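Local coordinates for inosine-uridine preferring nucleoside hydrolase family protein (Bacillus anthracis, PDB 2C40) that belongs to the inosine-uridine preferring nucleoside hydrolase family and carries a calcium ion and alpha-D-ribofuranose bound together in one pocket, at residues V32-M45 and N58-K70. Numbering follows the deposited sequence.
Sequences VSVIPADCYLEPAM and NTIEVAASNSRGK. With RIB (alpha-D-ribofuranose), chain D.
Val34 and Ala63 sit at the middle of a parallel strand pairing: Val34 N gives its hydrogen to Ala63 O at 2.9 Å. On either side, Ala63 N bonds to Val32 O and Ser65 N to Val34 O. Beyond the last bridge the side chain of Ile35 runs along two serines. Its CB rests against Ser65 CB. CG1 lies opposite the backbone N (chi1 -169°) and passes Ser65 OG at 3.6 Å; CD1 continues straight on (chi2 180°), which carries the tip to Ser67 CB at 3.8 Å. Ser67 N gives its hydrogen to Ser65 OG at 2.8 Å, an ST turn; both serine hydroxyls also bond to Asp130. On the face shared by Val32, Val34 and Val62, Val62 CG1 touches Val34 CG2 and, also at 3.7 Å, Met45 SD, brought in from helix 41-55 by a side chain bent at chi2. Strand 27-34, that helix and strand 62-64, whose Val62 also bonds to the backbone of His99 and Ala101, form a beta-alpha-beta crossover of the nucleoside hydrolase fold. The loop after strand 27-34 carries Asp38, whose OD1 lies 3.2 Å from alpha-D-ribofuranose O2, placing part of the ligand pocket at the strand's C-terminal end.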
ATOM      1  N   VAL A  32     -10.101 -14.421  18.922  1.00 43.34           N
ATOM      2  CA  VAL A  32      -9.287 -14.102  17.755  1.00 43.22           C
ATOM      3  C   VAL A  32      -7.871 -14.114  18.251  1.00 42.62           C
ATOM      4  O   VAL A  32      -7.631 -13.714  19.372  1.00 43.89           O
ATOM      5  CB  VAL A  32      -9.670 -12.737  17.153  1.00 42.96           C
ATOM      6  CG1 VAL A  32      -8.844 -12.438  15.940  1.00 43.49           C
ATOM      7  CG2 VAL A  32     -11.131 -12.732  16.764  1.00 44.09           C
ATOM      8  N   SER A  33      -6.951 -14.636  17.452  1.00 42.45           N
ATOM      9  CA  SER A  33      -5.520 -14.514  17.736  1.00 42.88           C
ATOM     10  C   SER A  33      -4.663 -14.313  16.488  1.00 42.84           C
ATOM     11  O   SER A  33      -5.043 -14.656  15.356  1.00 42.12           O
ATOM     12  CB  SER A  33      -5.050 -15.714  18.554  1.00 43.87           C
ATOM     13  OG  SER A  33      -5.417 -16.909  17.935  1.00 43.72           O
ATOM     14  N   VAL A  34      -3.518 -13.670  16.696  1.00 43.66           N
ATOM     15  CA  VAL A  34      -2.678 -13.266  15.571  1.00 43.16           C
ATOM     16  C   VAL A  34      -1.350 -13.966  15.698  1.00 42.97           C
ATOM     17  O   VAL A  34      -0.727 -13.905  16.741  1.00 42.04           O
ATOM     18  CB  VAL A  34      -2.456 -11.735  15.521  1.00 42.82           C
ATOM     19  CG1 VAL A  34      -1.626 -11.320  14.277  1.00 42.87           C
ATOM     20  CG2 VAL A  34      -3.778 -10.993  15.590  1.00 43.58           C
ATOM     21  N   ILE A  35      -0.914 -14.589  14.609  1.00 43.01           N
ATOM     22  CA  ILE A  35       0.434 -15.171  14.553  1.00 43.67           C
ATOM     23  C   ILE A  35       1.291 -14.336  13.580  1.00 43.45           C
ATOM     24  O   ILE A  35       0.846 -13.987  12.483  1.00 44.25           O
ATOM     25  CB  ILE A  35       0.429 -16.735  14.225  1.00 43.28           C
ATOM     26  CG1 ILE A  35       1.828 -17.329  14.440  1.00 43.20           C
ATOM     27  CG2 ILE A  35      -0.135 -17.021  12.808  1.00 42.52           C
ATOM     28  CD1 ILE A  35       1.919 -18.802  14.163  1.00 44.93           C
ATOM     29  N   PRO A  36       2.514 -13.962  14.004  1.00 43.81           N
ATOM     30  CA  PRO A  36       3.368 -13.109  13.178  1.00 43.68           C
ATOM     31  C   PRO A  36       4.082 -13.833  12.003  1.00 43.79           C
ATOM     32  O   PRO A  36       5.305 -13.854  11.916  1.00 44.02           O
ATOM     33  CB  PRO A  36       4.335 -12.515  14.232  1.00 44.14           C
ATOM     34  CG  PRO A  36       4.529 -13.588  15.178  1.00 43.13           C
ATOM     35  CD  PRO A  36       3.139 -14.230  15.319  1.00 44.19           C
ATOM     36  N   ALA A  37       3.299 -14.401  11.090  1.00 43.32           N
ATOM     37  CA  ALA A  37       3.844 -15.183   9.993  1.00 43.08           C
ATOM     38  C   ALA A  37       3.897 -14.265   8.762  1.00 43.08           C
ATOM     39  O   ALA A  37       4.951 -13.693   8.478  1.00 43.29           O
ATOM     40  CB  ALA A  37       3.026 -16.437   9.761  1.00 42.82           C
ATOM     41  N   ASP A  38       2.781 -14.075   8.065  1.00 43.05           N
ATOM     42  CA  ASP A  38       2.752 -13.124   6.941  1.00 43.80           C
ATOM     43  C   ASP A  38       2.449 -11.694   7.401  1.00 43.40           C
ATOM     44  O   ASP A  38       1.723 -10.951   6.749  1.00 44.30           O
ATOM     45  CB  ASP A  38       1.739 -13.583   5.929  1.00 44.66           C
ATOM     46  CG  ASP A  38       1.911 -12.942   4.599  1.00 46.15           C
ATOM     47  OD1 ASP A  38       0.927 -13.013   3.859  1.00 50.87           O
ATOM     48  OD2 ASP A  38       2.971 -12.357   4.313  1.00 50.43           O
ATOM     49  N   CYS A  39       2.974 -11.345   8.558  1.00 43.17           N
ATOM     50  CA  CYS A  39       2.752 -10.045   9.155  1.00 43.49           C
ATOM     51  C   CYS A  39       3.782  -9.811  10.247  1.00 42.81           C
ATOM     52  O   CYS A  39       4.394 -10.738  10.736  1.00 41.34           O
ATOM     53  CB  CYS A  39       1.340  -9.907   9.752  1.00 44.59           C
ATOM     54  SG  CYS A  39       1.007 -10.736  11.352  1.00 43.04           S
ATOM     55  N   TYR A  40       3.975  -8.539  10.566  1.00 41.98           N
ATOM     56  CA  TYR A  40       4.576  -8.120  11.803  1.00 41.66           C
ATOM     57  C   TYR A  40       3.478  -8.053  12.864  1.00 41.99           C
ATOM     58  O   TYR A  40       2.375  -7.638  12.599  1.00 42.44           O
ATOM     59  CB  TYR A  40       5.278  -6.775  11.610  1.00 42.09           C
ATOM     60  CG  TYR A  40       6.569  -6.895  10.816  1.00 41.70           C
ATOM     61  CD1 TYR A  40       6.573  -6.901   9.411  1.00 41.91           C
ATOM     62  CD2 TYR A  40       7.777  -7.055  11.466  1.00 42.47           C
ATOM     63  CE1 TYR A  40       7.766  -7.041   8.695  1.00 42.67           C
ATOM     64  CE2 TYR A  40       8.972  -7.165  10.758  1.00 42.99           C
ATOM     65  CZ  TYR A  40       8.955  -7.150   9.378  1.00 42.42           C
ATOM     66  OH  TYR A  40      10.154  -7.265   8.727  1.00 43.88           O
ATOM     67  N   LEU A  41       3.790  -8.488  14.075  1.00 42.72           N
ATOM     68  CA  LEU A  41       2.767  -8.678  15.108  1.00 42.76           C
ATOM     69  C   LEU A  41       2.030  -7.402  15.520  1.00 42.10           C
ATOM     70  O   LEU A  41       0.814  -7.402  15.710  1.00 40.68           O
ATOM     71  CB  LEU A  41       3.397  -9.317  16.345  1.00 42.98           C
ATOM     72  CG  LEU A  41       2.448  -9.771  17.467  1.00 43.60           C
ATOM     73  CD1 LEU A  41       1.450 -10.870  17.025  1.00 44.48           C
ATOM     74  CD2 LEU A  41       3.352 -10.219  18.623  1.00 43.52           C
ATOM     75  N   GLU A  42       2.771  -6.328  15.715  1.00 41.97           N
ATOM     76  CA  GLU A  42       2.161  -5.091  16.214  1.00 42.37           C
ATOM     77  C   GLU A  42       1.081  -4.473  15.325  1.00 40.94           C
ATOM     78  O   GLU A  42      -0.033  -4.290  15.783  1.00 40.00           O
ATOM     79  CB  GLU A  42       3.224  -4.076  16.602  1.00 43.05           C
ATOM     80  CG  GLU A  42       4.018  -4.559  17.836  1.00 48.07           C
ATOM     81  CD  GLU A  42       3.101  -4.833  19.075  1.00 53.63           C
ATOM     82  OE1 GLU A  42       2.485  -3.859  19.574  1.00 57.21           O
ATOM     83  OE2 GLU A  42       2.972  -6.023  19.525  1.00 57.67           O
ATOM     84  N   PRO A  43       1.381  -4.177  14.033  1.00 40.71           N
ATOM     85  CA  PRO A  43       0.292  -3.666  13.171  1.00 40.12           C
ATOM     86  C   PRO A  43      -0.883  -4.609  12.968  1.00 40.02           C
ATOM     87  O   PRO A  43      -1.992  -4.142  12.754  1.00 40.90           O
ATOM     88  CB  PRO A  43       1.009  -3.384  11.830  1.00 39.59           C
ATOM     89  CG  PRO A  43       2.139  -4.305  11.840  1.00 39.40           C
ATOM     90  CD  PRO A  43       2.638  -4.227  13.279  1.00 40.11           C
ATOM     91  N   ALA A  44      -0.654  -5.919  12.982  1.00 40.68           N
ATOM     92  CA  ALA A  44      -1.713  -6.897  12.806  1.00 40.74           C
ATOM     93  C   ALA A  44      -2.647  -6.966  14.050  1.00 41.63           C
ATOM     94  O   ALA A  44      -3.899  -7.121  13.930  1.00 41.06           O
ATOM     95  CB  ALA A  44      -1.089  -8.283  12.538  1.00 41.03           C
ATOM     96  N   MET A  45      -2.022  -6.922  15.231  1.00 41.29           N
ATOM     97  CA  MET A  45      -2.764  -6.831  16.484  1.00 41.65           C
ATOM     98  C   MET A  45      -3.602  -5.595  16.476  1.00 41.65           C
ATOM     99  O   MET A  45      -4.801  -5.694  16.665  1.00 41.57           O
ATOM    100  CB  MET A  45      -1.816  -6.767  17.678  1.00 42.32           C
ATOM    101  CG  MET A  45      -1.270  -8.067  18.026  1.00 43.31           C
ATOM    102  SD  MET A  45      -2.552  -9.191  18.651  1.00 48.38           S
ATOM    103  CE  MET A  45      -1.587 -10.568  18.308  1.00 50.81           C
ATOM    104  N   ASN A  58     -20.111  -8.055  19.712  1.00 48.05           N
ATOM    105  CA  ASN A  58     -19.931  -8.294  21.134  1.00 48.10           C
ATOM    106  C   ASN A  58     -18.509  -7.879  21.531  1.00 48.19           C
ATOM    107  O   ASN A  58     -17.690  -7.529  20.667  1.00 48.79           O
ATOM    108  CB  ASN A  58     -20.252  -9.763  21.475  1.00 48.50           C
ATOM    109  N   THR A  59     -18.241  -7.886  22.835  1.00 48.35           N
ATOM    110  CA  THR A  59     -16.908  -7.626  23.392  1.00 48.57           C
ATOM    111  C   THR A  59     -16.083  -8.914  23.190  1.00 48.26           C
ATOM    112  O   THR A  59     -16.501  -9.969  23.615  1.00 48.85           O
ATOM    113  CB  THR A  59     -17.062  -7.210  24.920  1.00 49.09           C
ATOM    114  OG1 THR A  59     -16.316  -6.031  25.222  1.00 50.47           O
ATOM    115  CG2 THR A  59     -16.660  -8.322  25.902  1.00 50.49           C
ATOM    116  N   ILE A  60     -14.976  -8.862  22.448  1.00 48.29           N
ATOM    117  CA  ILE A  60     -13.995  -9.969  22.422  1.00 48.42           C
ATOM    118  C   ILE A  60     -12.572  -9.429  22.577  1.00 47.35           C
ATOM    119  O   ILE A  60     -12.354  -8.228  22.556  1.00 47.33           O
ATOM    120  CB  ILE A  60     -14.073 -10.836  21.117  1.00 48.64           C
ATOM    121  CG1 ILE A  60     -13.931  -9.987  19.863  1.00 50.01           C
ATOM    122  CG2 ILE A  60     -15.392 -11.603  21.055  1.00 51.91           C
ATOM    123  CD1 ILE A  60     -13.749 -10.821  18.631  1.00 49.64           C
ATOM    124  N   GLU A  61     -11.618 -10.341  22.745  1.00 46.68           N
ATOM    125  CA  GLU A  61     -10.209  -9.978  22.869  1.00 46.27           C
ATOM    126  C   GLU A  61      -9.374 -10.634  21.783  1.00 44.60           C
ATOM    127  O   GLU A  61      -9.740 -11.671  21.251  1.00 44.73           O
ATOM    128  CB  GLU A  61      -9.722 -10.315  24.274  1.00 46.32           C
ATOM    129  CG  GLU A  61     -10.641  -9.672  25.343  1.00 47.00           C
ATOM    130  CD  GLU A  61     -10.145  -9.821  26.761  1.00 48.04           C
ATOM    131  OE1 GLU A  61      -9.186 -10.609  27.004  1.00 47.91           O
ATOM    132  OE2 GLU A  61     -10.763  -9.151  27.640  1.00 52.26           O
ATOM    133  N   VAL A  62      -8.245 -10.005  21.478  1.00 43.22           N
ATOM    134  CA  VAL A  62      -7.301 -10.498  20.482  1.00 42.86           C
ATOM    135  C   VAL A  62      -6.023 -10.920  21.214  1.00 42.40           C
ATOM    136  O   VAL A  62      -5.424 -10.104  21.912  1.00 42.33           O
ATOM    137  CB  VAL A  62      -6.996  -9.428  19.388  1.00 43.04           C
ATOM    138  CG1 VAL A  62      -6.129  -9.976  18.291  1.00 43.53           C
ATOM    139  CG2 VAL A  62      -8.288  -8.914  18.772  1.00 42.71           C
ATOM    140  N   ALA A  63      -5.627 -12.192  21.058  1.00 41.16           N
ATOM    141  CA  ALA A  63      -4.414 -12.689  21.653  1.00 40.93           C
ATOM    142  C   ALA A  63      -3.254 -12.662  20.675  1.00 40.84           C
ATOM    143  O   ALA A  63      -3.408 -12.936  19.482  1.00 40.90           O
ATOM    144  CB  ALA A  63      -4.623 -14.097  22.151  1.00 40.81           C
ATOM    145  N   ALA A  64      -2.081 -12.367  21.205  1.00 41.19           N
ATOM    146  CA  ALA A  64      -0.840 -12.395  20.468  1.00 41.49           C
ATOM    147  C   ALA A  64      -0.132 -13.734  20.618  1.00 41.80           C
ATOM    148  O   ALA A  64       0.105 -14.181  21.752  1.00 41.29           O
ATOM    149  CB  ALA A  64       0.079 -11.234  20.991  1.00 42.06           C
ATOM    150  N   SER A  65       0.231 -14.342  19.486  1.00 41.50           N
ATOM    151  CA  SER A  65       1.057 -15.548  19.484  1.00 42.01           C
ATOM    152  C   SER A  65       2.488 -15.271  19.910  1.00 42.61           C
ATOM    153  O   SER A  65       2.975 -14.162  19.752  1.00 43.00           O
ATOM    154  CB  SER A  65       1.096 -16.163  18.080  1.00 42.72           C
ATOM    155  OG  SER A  65       1.914 -17.297  18.066  1.00 42.35           O
ATOM    156  N   ASN A  66       3.151 -16.261  20.514  1.00 42.99           N
ATOM    157  CA  ASN A  66       4.612 -16.169  20.701  1.00 43.26           C
ATOM    158  C   ASN A  66       5.266 -17.315  19.953  1.00 43.34           C
ATOM    159  O   ASN A  66       6.442 -17.638  20.159  1.00 43.37           O
ATOM    160  CB  ASN A  66       5.070 -16.010  22.180  1.00 41.68           C
ATOM    161  CG  ASN A  66       4.648 -17.166  23.096  1.00 41.90           C
ATOM    162  OD1 ASN A  66       4.874 -17.094  24.311  1.00 40.89           O
ATOM    163  ND2 ASN A  66       4.075 -18.220  22.548  1.00 34.71           N
ATOM    164  N   SER A  67       4.497 -17.875  19.020  1.00 43.92           N
ATOM    165  CA  SER A  67       4.995 -18.933  18.151  1.00 43.50           C
ATOM    166  C   SER A  67       6.010 -18.335  17.218  1.00 43.59           C
ATOM    167  O   SER A  67       5.921 -17.156  16.827  1.00 43.64           O
ATOM    168  CB  SER A  67       3.873 -19.589  17.384  1.00 43.47           C
ATOM    169  OG  SER A  67       3.058 -20.418  18.231  1.00 44.70           O
ATOM    170  N   ARG A  68       7.008 -19.141  16.895  1.00 43.40           N
ATOM    171  CA  ARG A  68       8.014 -18.762  15.926  1.00 42.40           C
ATOM    172  C   ARG A  68       7.972 -19.718  14.750  1.00 42.26           C
ATOM    173  O   ARG A  68       7.652 -20.881  14.904  1.00 42.98           O
ATOM    174  CB  ARG A  68       9.366 -18.810  16.571  1.00 42.22           C
ATOM    175  CG  ARG A  68       9.530 -17.822  17.668  1.00 42.83           C
ATOM    176  CD  ARG A  68      10.789 -18.129  18.424  1.00 42.17           C
ATOM    177  NE  ARG A  68      10.994 -17.188  19.509  1.00 43.69           N
ATOM    178  CZ  ARG A  68      12.157 -16.989  20.134  1.00 42.73           C
ATOM    179  NH1 ARG A  68      13.245 -17.663  19.766  1.00 41.20           N
ATOM    180  NH2 ARG A  68      12.214 -16.150  21.162  1.00 42.02           N
ATOM    181  N   GLY A  69       8.308 -19.224  13.571  1.00 42.34           N
ATOM    182  CA  GLY A  69       8.282 -20.050  12.358  1.00 42.49           C
ATOM    183  C   GLY A  69       9.615 -20.674  12.016  1.00 42.56           C
ATOM    184  O   GLY A  69      10.679 -20.186  12.411  1.00 41.50           O
ATOM    185  N   LYS A  70       9.546 -21.785  11.280  1.00 43.22           N
ATOM    186  CA  LYS A  70      10.739 -22.442  10.730  1.00 43.47           C
ATOM    187  C   LYS A  70      11.245 -21.729   9.504  1.00 43.38           C
ATOM    188  O   LYS A  70      12.469 -21.590   9.290  1.00 43.98           O
ATOM    189  CB  LYS A  70      10.369 -23.882  10.362  1.00 44.73           C
ATOM    190  CG  LYS A  70      11.596 -24.746   9.993  1.00 47.58           C
ATOM    191  CD  LYS A  70      11.258 -26.189  10.266  1.00 51.33           C
ATOM    192  CE  LYS A  70      12.071 -27.208   9.481  1.00 54.76           C
ATOM    193  NZ  LYS A  70      11.130 -28.423   9.136  1.00 57.80           N
TER
HETATM  194  O5  RIB D1312      -0.092 -19.356   0.855  1.00 44.29           O
HETATM  195  C5  RIB D1312      -1.218 -18.434   0.881  1.00 48.59           C
HETATM  196  C4  RIB D1312      -1.141 -17.633   2.183  1.00 50.48           C
HETATM  197  O4  RIB D1312       0.043 -16.814   2.095  1.00 52.51           O
HETATM  198  C3  RIB D1312      -2.327 -16.722   2.562  1.00 50.30           C
HETATM  199  O3  RIB D1312      -3.010 -17.307   3.718  1.00 42.52           O
HETATM  200  C2  RIB D1312      -1.722 -15.259   2.739  1.00 51.77           C
HETATM  201  O2  RIB D1312      -2.014 -14.366   3.912  1.00 45.22           O
HETATM  202  C1  RIB D1312      -0.194 -15.476   2.603  1.00 51.66           C